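PDB 4TLV: ADP-ribosylating toxin CARDS from Mycoplasma pneumoniae, which transfers the ADP-ribosyl group of NAD(+) to multiple target proteins in vitro and, as the bacterium's main virulence factor, causes vacuolization in mammalian cells. Local coordinates for residues R61-S65 with P75-Y79; I83-F89 with I141-N145; V155-P159 with I421-C425. Residues are numbered along the deposited sequence.

Contact 1. Residues R61-S65 with P75-Y79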
ATOM      1  N   ARG A  61      12.643   1.882   0.746  1.00  9.29           N
ATOM      2  CA  ARG A  61      12.482   2.005  -0.714  1.00  9.39           C
ATOM      3  C   ARG A  61      13.253   3.181  -1.334  1.00 10.69           C
ATOM      4  O   ARG A  61      13.925   3.015  -2.372  1.00 10.38           O
ATOM      5  CB  ARG A  61      11.000   2.052  -1.109  1.00  9.01           C
ATOM      6  CG  ARG A  61      10.722   2.235  -2.628  1.00  9.32           C
ATOM      7  CD  ARG A  61      11.457   1.215  -3.504  1.00 11.47           C
ATOM      8  NE  ARG A  61      11.238   1.527  -4.915  1.00  9.76           N
ATOM      9  CZ  ARG A  61      11.922   2.452  -5.591  1.00  9.65           C
ATOM     10  NH1 ARG A  61      12.886   3.134  -4.985  1.00 10.01           N
ATOM     11  NH2 ARG A  61      11.642   2.694  -6.879  1.00 10.15           N
ATOM     12  N   PHE A  62      13.175   4.367  -0.728  1.00 10.93           N
ATOM     13  CA  PHE A  62      13.822   5.548  -1.331  1.00 10.10           C
ATOM     14  C   PHE A  62      15.317   5.292  -1.456  1.00 11.81           C
ATOM     15  O   PHE A  62      15.977   5.804  -2.359  1.00 12.36           O
ATOM     16  CB  PHE A  62      13.598   6.827  -0.497  1.00 11.13           C
ATOM     17  CG  PHE A  62      14.475   6.911   0.732  1.00 11.51           C
ATOM     18  CD1 PHE A  62      14.103   6.276   1.914  1.00  9.07           C
ATOM     19  CD2 PHE A  62      15.683   7.596   0.701  1.00 12.46           C
ATOM     20  CE1 PHE A  62      14.912   6.321   3.050  1.00 12.59           C
ATOM     21  CE2 PHE A  62      16.509   7.647   1.844  1.00 11.75           C
ATOM     22  CZ  PHE A  62      16.113   7.012   3.018  1.00 11.98           C
ATOM     23  N   PHE A  63      15.836   4.497  -0.532  1.00 11.81           N
ATOM     24  CA  PHE A  63      17.268   4.270  -0.416  1.00 10.58           C
ATOM     25  C   PHE A  63      17.801   3.397  -1.568  1.00 15.50           C
ATOM     26  O   PHE A  63      19.013   3.341  -1.806  1.00 15.59           O
ATOM     27  CB  PHE A  63      17.564   3.653   0.966  1.00 11.63           C
ATOM     28  CG  PHE A  63      19.007   3.728   1.373  1.00 15.82           C
ATOM     29  CD1 PHE A  63      19.611   4.949   1.609  1.00 17.32           C
ATOM     30  CD2 PHE A  63      19.748   2.572   1.551  1.00 18.22           C
ATOM     31  CE1 PHE A  63      20.938   5.018   2.004  1.00 20.56           C
ATOM     32  CE2 PHE A  63      21.072   2.635   1.940  1.00 18.34           C
ATOM     33  CZ  PHE A  63      21.666   3.863   2.166  1.00 17.52           C
ATOM     34  N   GLY A  64      16.899   2.733  -2.289  1.00 11.72           N
ATOM     35  CA  GLY A  64      17.264   1.989  -3.483  1.00 12.76           C
ATOM     36  C   GLY A  64      17.214   2.772  -4.795  1.00 14.30           C
ATOM     37  O   GLY A  64      17.163   2.163  -5.870  1.00 11.64           O
ATOM     38  N   SER A  65      17.196   4.108  -4.728  1.00 12.17           N
ATOM     39  CA  SER A  65      17.204   4.932  -5.943  1.00 12.46           C
ATOM     40  C   SER A  65      18.399   4.581  -6.825  1.00 13.81           C
ATOM     41  O   SER A  65      19.493   4.342  -6.314  1.00 13.14           O
ATOM     42  CB  SER A  65      17.320   6.414  -5.593  1.00 14.96           C
ATOM     43  OG  SER A  65      16.152   6.879  -4.949  1.00 17.50           O
ATOM     44  N   PRO A  75      30.165   4.693  -1.534  1.00 35.65           N
ATOM     45  CA  PRO A  75      29.143   3.664  -1.338  1.00 41.64           C
ATOM     46  C   PRO A  75      28.068   4.153  -0.376  1.00 34.26           C
ATOM     47  O   PRO A  75      28.332   4.909   0.561  1.00 26.05           O
ATOM     48  CB  PRO A  75      29.923   2.519  -0.703  1.00 41.21           C
ATOM     49  CG  PRO A  75      31.288   2.671  -1.259  1.00 47.52           C
ATOM     50  CD  PRO A  75      31.526   4.145  -1.428  1.00 42.35           C
ATOM     51  N   ARG A  76      26.846   3.713  -0.617  1.00 33.69           N
ATOM     52  CA  ARG A  76      25.696   4.298   0.043  1.00 28.04           C
ATOM     53  C   ARG A  76      25.315   3.449   1.255  1.00 22.21           C
ATOM     54  O   ARG A  76      24.982   2.274   1.104  1.00 19.76           O
ATOM     55  CB  ARG A  76      24.568   4.369  -0.975  1.00 29.12           C
ATOM     56  CG  ARG A  76      23.298   4.924  -0.453  1.00 27.90           C
ATOM     57  CD  ARG A  76      22.224   4.705  -1.487  1.00 28.46           C
ATOM     58  NE  ARG A  76      22.259   5.713  -2.536  1.00 27.18           N
ATOM     59  CZ  ARG A  76      21.546   5.631  -3.657  1.00 29.23           C
ATOM     60  NH1 ARG A  76      20.760   4.562  -3.873  1.00 18.74           N
ATOM     61  NH2 ARG A  76      21.619   6.611  -4.552  1.00 25.99           N
ATOM     62  N   ARG A  77      25.420   4.042   2.448  1.00 20.58           N
ATOM     63  CA  ARG A  77      25.149   3.366   3.725  1.00 21.09           C
ATOM     64  C   ARG A  77      24.315   4.241   4.664  1.00 19.31           C
ATOM     65  O   ARG A  77      24.420   5.461   4.640  1.00 20.07           O
ATOM     66  CB  ARG A  77      26.452   3.024   4.453  1.00 23.53           C
ATOM     67  CG  ARG A  77      27.229   1.849   3.889  1.00 31.55           C
ATOM     68  CD  ARG A  77      28.391   1.471   4.820  1.00 40.03           C
ATOM     69  NE  ARG A  77      29.067   0.253   4.372  1.00 47.00           N
ATOM     70  CZ  ARG A  77      30.385   0.132   4.219  1.00 55.72           C
ATOM     71  NH1 ARG A  77      31.190   1.155   4.489  1.00 51.96           N
ATOM     72  NH2 ARG A  77      30.902  -1.017   3.799  1.00 48.90           N
ATOM     73  N   ALA A  78      23.501   3.604   5.501  1.00 15.94           N
ATOM     74  CA  ALA A  78      22.622   4.319   6.434  1.00 15.32           C
ATOM     75  C   ALA A  78      22.194   3.318   7.489  1.00 18.61           C
ATOM     76  O   ALA A  78      22.719   2.202   7.523  1.00 16.04           O
ATOM     77  CB  ALA A  78      21.391   4.872   5.696  1.00 16.20           C
ATOM     78  N   TYR A  79      21.263   3.708   8.363  1.00 14.55           N
ATOM     79  CA  TYR A  79      20.776   2.801   9.393  1.00 12.07           C
ATOM     80  C   TYR A  79      19.272   2.698   9.366  1.00 15.44           C
ATOM     81  O   TYR A  79      18.588   3.695   9.191  1.00 12.34           O
ATOM     82  CB  TYR A  79      21.231   3.252  10.772  1.00 14.54           C
ATOM     83  CG  TYR A  79      22.728   3.217  10.878  1.00 18.57           C
ATOM     84  CD1 TYR A  79      23.380   2.048  11.231  1.00 17.70           C
ATOM     85  CD2 TYR A  79      23.487   4.335  10.565  1.00 18.90           C
ATOM     86  CE1 TYR A  79      24.753   1.995  11.305  1.00 27.72           C
ATOM     87  CE2 TYR A  79      24.864   4.292  10.624  1.00 23.31           C
ATOM     88  CZ  TYR A  79      25.491   3.118  11.001  1.00 26.47           C
ATOM     89  OH  TYR A  79      26.865   3.071  11.074  1.00 34.46           O
TER

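Contact 2. Residues I83-F89 with I141-N145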
ATOM      1  N   ILE A  83      11.307   1.453  15.838  1.00  9.67           N
ATOM      2  CA  ILE A  83      10.849   2.451  16.793  1.00 10.71           C
ATOM      3  C   ILE A  83       9.479   2.053  17.342  1.00 11.40           C
ATOM      4  O   ILE A  83       8.536   1.869  16.570  1.00 11.55           O
ATOM      5  CB  ILE A  83      10.702   3.832  16.090  1.00 12.74           C
ATOM      6  CG1 ILE A  83      12.010   4.248  15.398  1.00 11.66           C
ATOM      7  CG2 ILE A  83      10.189   4.900  17.055  1.00 10.22           C
ATOM      8  CD1 ILE A  83      11.838   5.371  14.353  1.00 14.52           C
ATOM      9  N   ARG A  84       9.366   1.930  18.666  1.00 11.02           N
ATOM     10  CA  ARG A  84       8.089   1.604  19.285  1.00 10.93           C
ATOM     11  C   ARG A  84       7.175   2.804  19.125  1.00 11.79           C
ATOM     12  O   ARG A  84       7.539   3.918  19.486  1.00 10.74           O
ATOM     13  CB  ARG A  84       8.236   1.248  20.782  1.00 10.70           C
ATOM     14  CG  ARG A  84       6.920   0.958  21.503  1.00 10.22           C
ATOM     15  CD  ARG A  84       7.129   0.582  23.008  1.00 13.01           C
ATOM     16  NE  ARG A  84       8.169   1.409  23.625  1.00 11.49           N
ATOM     17  CZ  ARG A  84       8.002   2.673  24.003  1.00 14.80           C
ATOM     18  NH1 ARG A  84       6.815   3.269  23.867  1.00 11.26           N
ATOM     19  NH2 ARG A  84       9.027   3.349  24.511  1.00 13.58           N
ATOM     20  N   ALA A  85       5.983   2.562  18.590  1.00 11.65           N
ATOM     21  CA  ALA A  85       4.998   3.624  18.383  1.00 10.21           C
ATOM     22  C   ALA A  85       4.158   3.865  19.639  1.00 11.62           C
ATOM     23  O   ALA A  85       3.941   2.956  20.428  1.00 10.98           O
ATOM     24  CB  ALA A  85       4.096   3.272  17.222  1.00  9.86           C
ATOM     25  N   ASP A  86       3.690   5.099  19.811  1.00 10.52           N
ATOM     26  CA  ASP A  86       2.846   5.448  20.953  1.00 11.33           C
ATOM     27  C   ASP A  86       1.797   6.466  20.484  1.00 11.02           C
ATOM     28  O   ASP A  86       1.661   6.683  19.286  1.00  9.22           O
ATOM     29  CB  ASP A  86       3.684   5.960  22.145  1.00 11.99           C
ATOM     30  CG  ASP A  86       4.489   7.230  21.812  1.00 13.35           C
ATOM     31  OD1 ASP A  86       4.018   8.039  20.990  1.00 14.47           O
ATOM     32  OD2 ASP A  86       5.580   7.440  22.406  1.00 12.05           O
ATOM     33  N   GLN A  87       1.058   7.072  21.411  1.00 11.53           N
ATOM     34  CA  GLN A  87      -0.096   7.913  21.049  1.00 12.64           C
ATOM     35  C   GLN A  87       0.259   9.167  20.238  1.00 13.07           C
ATOM     36  O   GLN A  87      -0.637   9.817  19.692  1.00 11.44           O
ATOM     37  CB  GLN A  87      -0.890   8.322  22.305  1.00 14.59           C
ATOM     38  CG  GLN A  87      -0.128   9.354  23.138  1.00 22.48           C
ATOM     39  CD  GLN A  87      -0.858   9.814  24.406  1.00 37.80           C
ATOM     40  OE1 GLN A  87      -1.800   9.165  24.879  1.00 35.49           O
ATOM     41  NE2 GLN A  87      -0.413  10.945  24.962  1.00 39.41           N
ATOM     42  N   HIS A  88       1.538   9.535  20.143  1.00 10.83           N
ATOM     43  CA  HIS A  88       1.841  10.670  19.269  1.00 12.41           C
ATOM     44  C   HIS A  88       2.271  10.276  17.842  1.00 11.00           C
ATOM     45  O   HIS A  88       2.736  11.115  17.075  1.00 11.81           O
ATOM     46  CB  HIS A  88       2.741  11.739  19.939  1.00 14.50           C
ATOM     47  CG  HIS A  88       4.220  11.510  19.815  1.00 16.73           C
ATOM     48  ND1 HIS A  88       4.862  10.426  20.374  1.00 18.34           N
ATOM     49  CD2 HIS A  88       5.199  12.297  19.297  1.00 18.37           C
ATOM     50  CE1 HIS A  88       6.165  10.526  20.161  1.00 19.27           C
ATOM     51  NE2 HIS A  88       6.394  11.654  19.508  1.00 18.01           N
ATOM     52  N   PHE A  89       2.072   9.001  17.501  1.00 11.10           N
ATOM     53  CA  PHE A  89       2.273   8.498  16.139  1.00  8.68           C
ATOM     54  C   PHE A  89       0.915   8.339  15.433  1.00  9.19           C
ATOM     55  O   PHE A  89       0.036   7.651  15.939  1.00  8.32           O
ATOM     56  CB  PHE A  89       2.933   7.117  16.165  1.00  9.20           C
ATOM     57  CG  PHE A  89       4.368   7.102  16.618  1.00  9.35           C
ATOM     58  CD1 PHE A  89       4.723   7.519  17.901  1.00 10.37           C
ATOM     59  CD2 PHE A  89       5.352   6.583  15.785  1.00 10.04           C
ATOM     60  CE1 PHE A  89       6.050   7.453  18.329  1.00 12.50           C
ATOM     61  CE2 PHE A  89       6.685   6.520  16.199  1.00 12.42           C
ATOM     62  CZ  PHE A  89       7.029   6.945  17.469  1.00 10.28           C
ATOM     63  N   ILE A 141      10.884  12.391  18.596  1.00 13.29           N
ATOM     64  CA  ILE A 141      10.810  11.011  19.050  1.00 12.24           C
ATOM     65  C   ILE A 141      11.909  10.800  20.075  1.00 14.62           C
ATOM     66  O   ILE A 141      13.071  11.032  19.771  1.00 14.03           O
ATOM     67  CB  ILE A 141      11.011  10.015  17.883  1.00 13.68           C
ATOM     68  CG1 ILE A 141       9.904  10.192  16.840  1.00 13.73           C
ATOM     69  CG2 ILE A 141      11.011   8.564  18.414  1.00 15.56           C
ATOM     70  CD1 ILE A 141      10.079   9.296  15.609  1.00 10.64           C
ATOM     71  N   ALA A 142      11.532  10.376  21.280  1.00 14.51           N
ATOM     72  CA  ALA A 142      12.490  10.162  22.362  1.00 17.92           C
ATOM     73  C   ALA A 142      13.396   8.960  22.110  1.00 16.46           C
ATOM     74  O   ALA A 142      12.986   7.990  21.477  1.00 11.24           O
ATOM     75  CB  ALA A 142      11.759   9.975  23.666  1.00 17.56           C
ATOM     76  N   ALA A 143      14.620   9.011  22.644  1.00 14.49           N
ATOM     77  CA  ALA A 143      15.538   7.877  22.523  1.00 13.79           C
ATOM     78  C   ALA A 143      14.913   6.586  23.053  1.00 14.24           C
ATOM     79  O   ALA A 143      15.155   5.495  22.523  1.00 14.50           O
ATOM     80  CB  ALA A 143      16.850   8.177  23.260  1.00 19.37           C
ATOM     81  N   ALA A 144      14.115   6.712  24.111  1.00 13.17           N
ATOM     82  CA  ALA A 144      13.480   5.557  24.740  1.00 14.13           C
ATOM     83  C   ALA A 144      12.535   4.754  23.832  1.00 13.83           C
ATOM     84  O   ALA A 144      12.261   3.589  24.127  1.00 13.67           O
ATOM     85  CB  ALA A 144      12.759   5.973  26.035  1.00 18.79           C
ATOM     86  N   ASN A 145      12.047   5.363  22.747  1.00 12.28           N
ATOM     87  CA  ASN A 145      11.209   4.648  21.774  1.00 11.89           C
ATOM     88  C   ASN A 145      12.024   3.767  20.812  1.00 12.77           C
ATOM     89  O   ASN A 145      11.471   2.878  20.170  1.00 12.00           O
ATOM     90  CB  ASN A 145      10.375   5.625  20.914  1.00 11.13           C
ATOM     91  CG  ASN A 145       9.235   6.273  21.682  1.00 15.44           C
ATOM     92  OD1 ASN A 145       9.571   7.115  22.656  1.00 12.99           O
ATOM     93  ND2 ASN A 145       8.055   6.033  21.382  1.00 14.61           N
TER
HETATM   94  O   HOH W   1       8.905   6.223  25.172  1.00 14.56           O

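Contact 3. Residues V155-P159 with I421-C425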
ATOM      1  N   VAL A 155      23.304  -1.547  -3.116  1.00 15.00           N
ATOM      2  CA  VAL A 155      24.290  -2.116  -4.030  1.00 15.65           C
ATOM      3  C   VAL A 155      23.686  -2.397  -5.408  1.00 14.19           C
ATOM      4  O   VAL A 155      22.501  -2.721  -5.527  1.00 15.43           O
ATOM      5  CB  VAL A 155      24.875  -3.415  -3.450  1.00 15.89           C
ATOM      6  CG1 VAL A 155      25.624  -3.120  -2.165  1.00 19.59           C
ATOM      7  CG2 VAL A 155      23.763  -4.416  -3.195  1.00 20.04           C
ATOM      8  N   PRO A 156      24.505  -2.284  -6.466  1.00 14.13           N
ATOM      9  CA  PRO A 156      23.977  -2.559  -7.807  1.00 11.02           C
ATOM     10  C   PRO A 156      23.621  -4.037  -7.989  1.00 13.83           C
ATOM     11  O   PRO A 156      24.304  -4.913  -7.460  1.00 13.83           O
ATOM     12  CB  PRO A 156      25.136  -2.187  -8.747  1.00 17.07           C
ATOM     13  CG  PRO A 156      26.371  -2.143  -7.882  1.00 17.15           C
ATOM     14  CD  PRO A 156      25.924  -1.873  -6.467  1.00 16.64           C
ATOM     15  N   VAL A 157      22.580  -4.297  -8.767  1.00 13.12           N
ATOM     16  CA  VAL A 157      22.216  -5.651  -9.171  1.00 13.70           C
ATOM     17  C   VAL A 157      23.122  -6.138 -10.318  1.00 14.20           C
ATOM     18  O   VAL A 157      23.312  -5.435 -11.303  1.00 14.26           O
ATOM     19  CB  VAL A 157      20.744  -5.696  -9.611  1.00 13.42           C
ATOM     20  CG1 VAL A 157      20.354  -7.100 -10.106  1.00 15.75           C
ATOM     21  CG2 VAL A 157      19.830  -5.257  -8.438  1.00 12.42           C
ATOM     22  N   GLU A 158      23.664  -7.347 -10.194  1.00 14.28           N
ATOM     23  CA  GLU A 158      24.546  -7.903 -11.232  1.00 16.77           C
ATOM     24  C   GLU A 158      25.598  -6.903 -11.756  1.00 16.25           C
ATOM     25  O   GLU A 158      25.663  -6.650 -12.954  1.00 18.37           O
ATOM     26  CB  GLU A 158      23.725  -8.428 -12.428  1.00 19.26           C
ATOM     27  CG  GLU A 158      24.492  -9.459 -13.277  1.00 21.16           C
ATOM     28  CD  GLU A 158      23.957  -9.642 -14.688  1.00 27.87           C
ATOM     29  OE1 GLU A 158      23.093  -8.851 -15.134  1.00 27.36           O
ATOM     30  OE2 GLU A 158      24.426 -10.583 -15.365  1.00 29.79           O
ATOM     31  N   PRO A 159      26.431  -6.340 -10.870  1.00 18.54           N
ATOM     32  CA  PRO A 159      27.352  -5.283 -11.318  1.00 19.65           C
ATOM     33  C   PRO A 159      28.327  -5.744 -12.407  1.00 25.00           C
ATOM     34  O   PRO A 159      28.719  -6.911 -12.450  1.00 19.50           O
ATOM     35  CB  PRO A 159      28.128  -4.939 -10.041  1.00 21.98           C
ATOM     36  CG  PRO A 159      28.064  -6.167  -9.230  1.00 19.80           C
ATOM     37  CD  PRO A 159      26.674  -6.715  -9.472  1.00 19.25           C
ATOM     38  N   ILE A 421      16.910 -15.764 -10.830  1.00 14.82           N
ATOM     39  CA  ILE A 421      18.258 -15.580 -11.338  1.00 18.72           C
ATOM     40  C   ILE A 421      18.268 -14.414 -12.318  1.00 17.46           C
ATOM     41  O   ILE A 421      17.430 -14.334 -13.214  1.00 17.34           O
ATOM     42  CB  ILE A 421      18.801 -16.866 -11.994  1.00 23.80           C
ATOM     43  CG1 ILE A 421      17.890 -17.298 -13.140  1.00 25.65           C
ATOM     44  CG2 ILE A 421      18.905 -17.970 -10.944  1.00 23.41           C
ATOM     45  CD1 ILE A 421      18.424 -18.470 -13.981  1.00 28.70           C
ATOM     46  N   VAL A 422      19.222 -13.517 -12.129  1.00 15.92           N
ATOM     47  CA  VAL A 422      19.313 -12.313 -12.935  1.00 16.50           C
ATOM     48  C   VAL A 422      20.524 -12.391 -13.850  1.00 19.70           C
ATOM     49  O   VAL A 422      21.657 -12.547 -13.391  1.00 20.61           O
ATOM     50  CB  VAL A 422      19.436 -11.065 -12.049  1.00 17.65           C
ATOM     51  CG1 VAL A 422      19.692  -9.827 -12.913  1.00 17.11           C
ATOM     52  CG2 VAL A 422      18.173 -10.889 -11.206  1.00 16.21           C
ATOM     53  N   ASP A 423      20.274 -12.254 -15.141  1.00 20.49           N
ATOM     54  CA  ASP A 423      21.314 -12.351 -16.140  1.00 24.93           C
ATOM     55  C   ASP A 423      20.725 -11.915 -17.478  1.00 24.71           C
ATOM     56  O   ASP A 423      19.508 -11.903 -17.655  1.00 23.45           O
ATOM     57  CB  ASP A 423      21.797 -13.797 -16.233  1.00 27.49           C
ATOM     58  CG  ASP A 423      22.982 -13.953 -17.160  1.00 42.17           C
ATOM     59  OD1 ASP A 423      24.123 -13.716 -16.695  1.00 44.02           O
ATOM     60  OD2 ASP A 423      22.768 -14.302 -18.351  1.00 39.40           O
ATOM     61  N   GLU A 424      21.575 -11.557 -18.425  1.00 28.50           N
ATOM     62  CA  GLU A 424      21.079 -11.186 -19.747  1.00 33.80           C
ATOM     63  C   GLU A 424      20.123 -12.251 -20.291  1.00 32.23           C
ATOM     64  O   GLU A 424      19.092 -11.928 -20.873  1.00 35.06           O
ATOM     65  CB  GLU A 424      22.238 -10.977 -20.722  1.00 38.37           C
ATOM     66  CG  GLU A 424      21.798 -10.515 -22.111  1.00 53.00           C
ATOM     67  CD  GLU A 424      22.976 -10.266 -23.051  1.00 70.33           C
ATOM     68  OE1 GLU A 424      24.135 -10.494 -22.624  1.00 69.42           O
ATOM     69  OE2 GLU A 424      22.748  -9.846 -24.211  1.00 77.22           O
ATOM     70  N   CYS A 425      20.461 -13.521 -20.094  1.00 30.52           N
ATOM     71  CA  CYS A 425      19.660 -14.609 -20.656  1.00 29.03           C
ATOM     72  C   CYS A 425      18.502 -15.055 -19.755  1.00 32.74           C
ATOM     73  O   CYS A 425      17.758 -15.974 -20.109  1.00 31.68           O
ATOM     74  CB  CYS A 425      20.547 -15.813 -20.987  1.00 37.56           C
ATOM     75  SG  CYS A 425      21.561 -15.614 -22.477  1.00 64.33           S
TER
HETATM   76  O   HOH W   2      23.890 -10.427 -17.849  1.00 35.23           O

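Contact 1. Residues R61-S65 with P75-Y79
Arg76 reaches across from strand 76-84 to the short 3-10 turn that follows helix 56-60, and its NH1 finds two backbone carbonyls there. The bond from Arg76 NH1 to Ser65 O is the better one, 2.8 Å and 172°; that from Arg76 NH1 to Phe63 O, at 3.0 Å and 128°, is weak. Arginine suits this place because its long side chain can carry an NH donor to carbonyls where the chain leaves the 3-10 segment. The turn meets its own needs too: Gly64 N bonds to Arg61 O (3.0 Å), while both Ser65 N (3.2 Å) and Ser65 OG (2.8 Å) donate to Phe62 O. All this lies in the mono-ADP-ribosyltransferase domain, where the turn packs against a central antiparallel strand, hydrogen-bonded through its backbone to strand 146-156 (Arg76 with Ala154, Ala78 with Val152). Between turn and strand sits the Phe63 ring. Arg76 CD lies over one face, 3.9 Å from the centroid of the Phe63 ring, a CH-pi contact, and Phe63 CZ comes within 3.7 Å of Ala78 CB, a methyl small enough for the ring to approach the strand. Arg61 turns its guanidinium to carbonyls of Val220, Ser221 (weakly) and Met434.

Contact 2. Residues I83-F89 with I141-N145
With chi1 m (-72°) and chi2 at 67°, Asn145 places its amide between the end of strand 76-84 and the turn beyond it. Its ND2 uses both hydrogens: one bond runs to Arg84 O (2.9 Å), the other to Asp86 OD2 (3.0 Å). Since Arg84 N also donates to Asn145 O (2.8 Å), Arg84 is held through both its amide and its carbonyl by a single asparagine, whose short amide can serve backbone and carboxylate together. Asp86 adopts chi1 p (61°), which lets its two oxygens divide the work. While OD2 takes the Asn145 amide, Asp86 OD1 accepts from His88 N (3.0 Å), forming an Asx turn, and from His88 ND1 (2.6 Å), which the p rotamer of His88 (88°) swings back over the turn.

The Arg84 side chain is extended through chi1 and chi2 (both t), then bends at chi3 (40°, p), so that NH2 makes a weak bond to Ala144 O (3.3 Å) and meets a water (3.0 Å) that donates to Asn145 OD1 (2.8 Å). The strongest polar partner of the Arg84 guanidinium is Thr190, whose OG1 bonds to NH1. Alongside these polar bonds, Ile83 CG2 and Ile141 CG2 touch at 4.0 Å, both side chains being m,t, and Phe89 CZ lies 4.3 Å from Ile141 CD1; branched aliphatic and aromatic groups suit these buried positions.

Asp86 to Phe89 is a type I beta turn with an Asx turn within it, here joined by an asparagine to the entry of strand 146-156 in the central antiparallel sheet of the mono-ADP-ribosyltransferase domain.

Contact 3. Residues V155-P159 with I421-C425
The apolar part of this interface is a single valine pair: Val157 CG1 and Val422 CG1 meet at 4.0 Å, each residue pointing its CA-to-CB bond toward the other segment. Compact beta-branched side chains fit this buried spot, and Ala429 touches both.

The polar part belongs to Glu158, whose extended side chain (chi1 and chi2 both t) spans from the ADP-ribosyltransferase domain to D2. A water joins the two: it donates to Glu158 OE2 (2.5 Å) and accepts from Glu424 N (2.6 Å). Glu158's backbone is also hydrogen-bonded to Ile373 of D2.

Like charges meet as well. Glu158 OE2 lies 3.4 Å from Asp423 OD1, two acceptors with no bond between them. The other carboxylate oxygen, Asp423 OD2, takes the amide Cys425 N at 3.0 Å in an Asx turn.

Between these two segments, two facing carboxylates and a bridging water stand in place of a direct polar bond, so this small patch between catalytic domain and D2 beta-trefoil (157 Å² buried) adds little direct polar attraction.

Overall arrangement
All three contacts involve the five-stranded antiparallel sheet of the mono-ADP-ribosyltransferase domain, and they follow one another along the chain. Contacts 1 and 2 use the two ends of strand 76-84, their centres about 23 Å apart; contact 2 also reaches the approach to the neighbouring strand 146-156, whose far end supplies contact 3. Contact 3 lies about 18 Å from contact 1 and about 39 Å from contact 2, centre to centre. Contacts 1 and 2 therefore join loops and turns to the sheet inside the catalytic domain, whereas contact 3, joining segments with 261 residues between them, carries the end of the sheet's middle strand to D2, linking enzymatic and trefoil parts of the toxin.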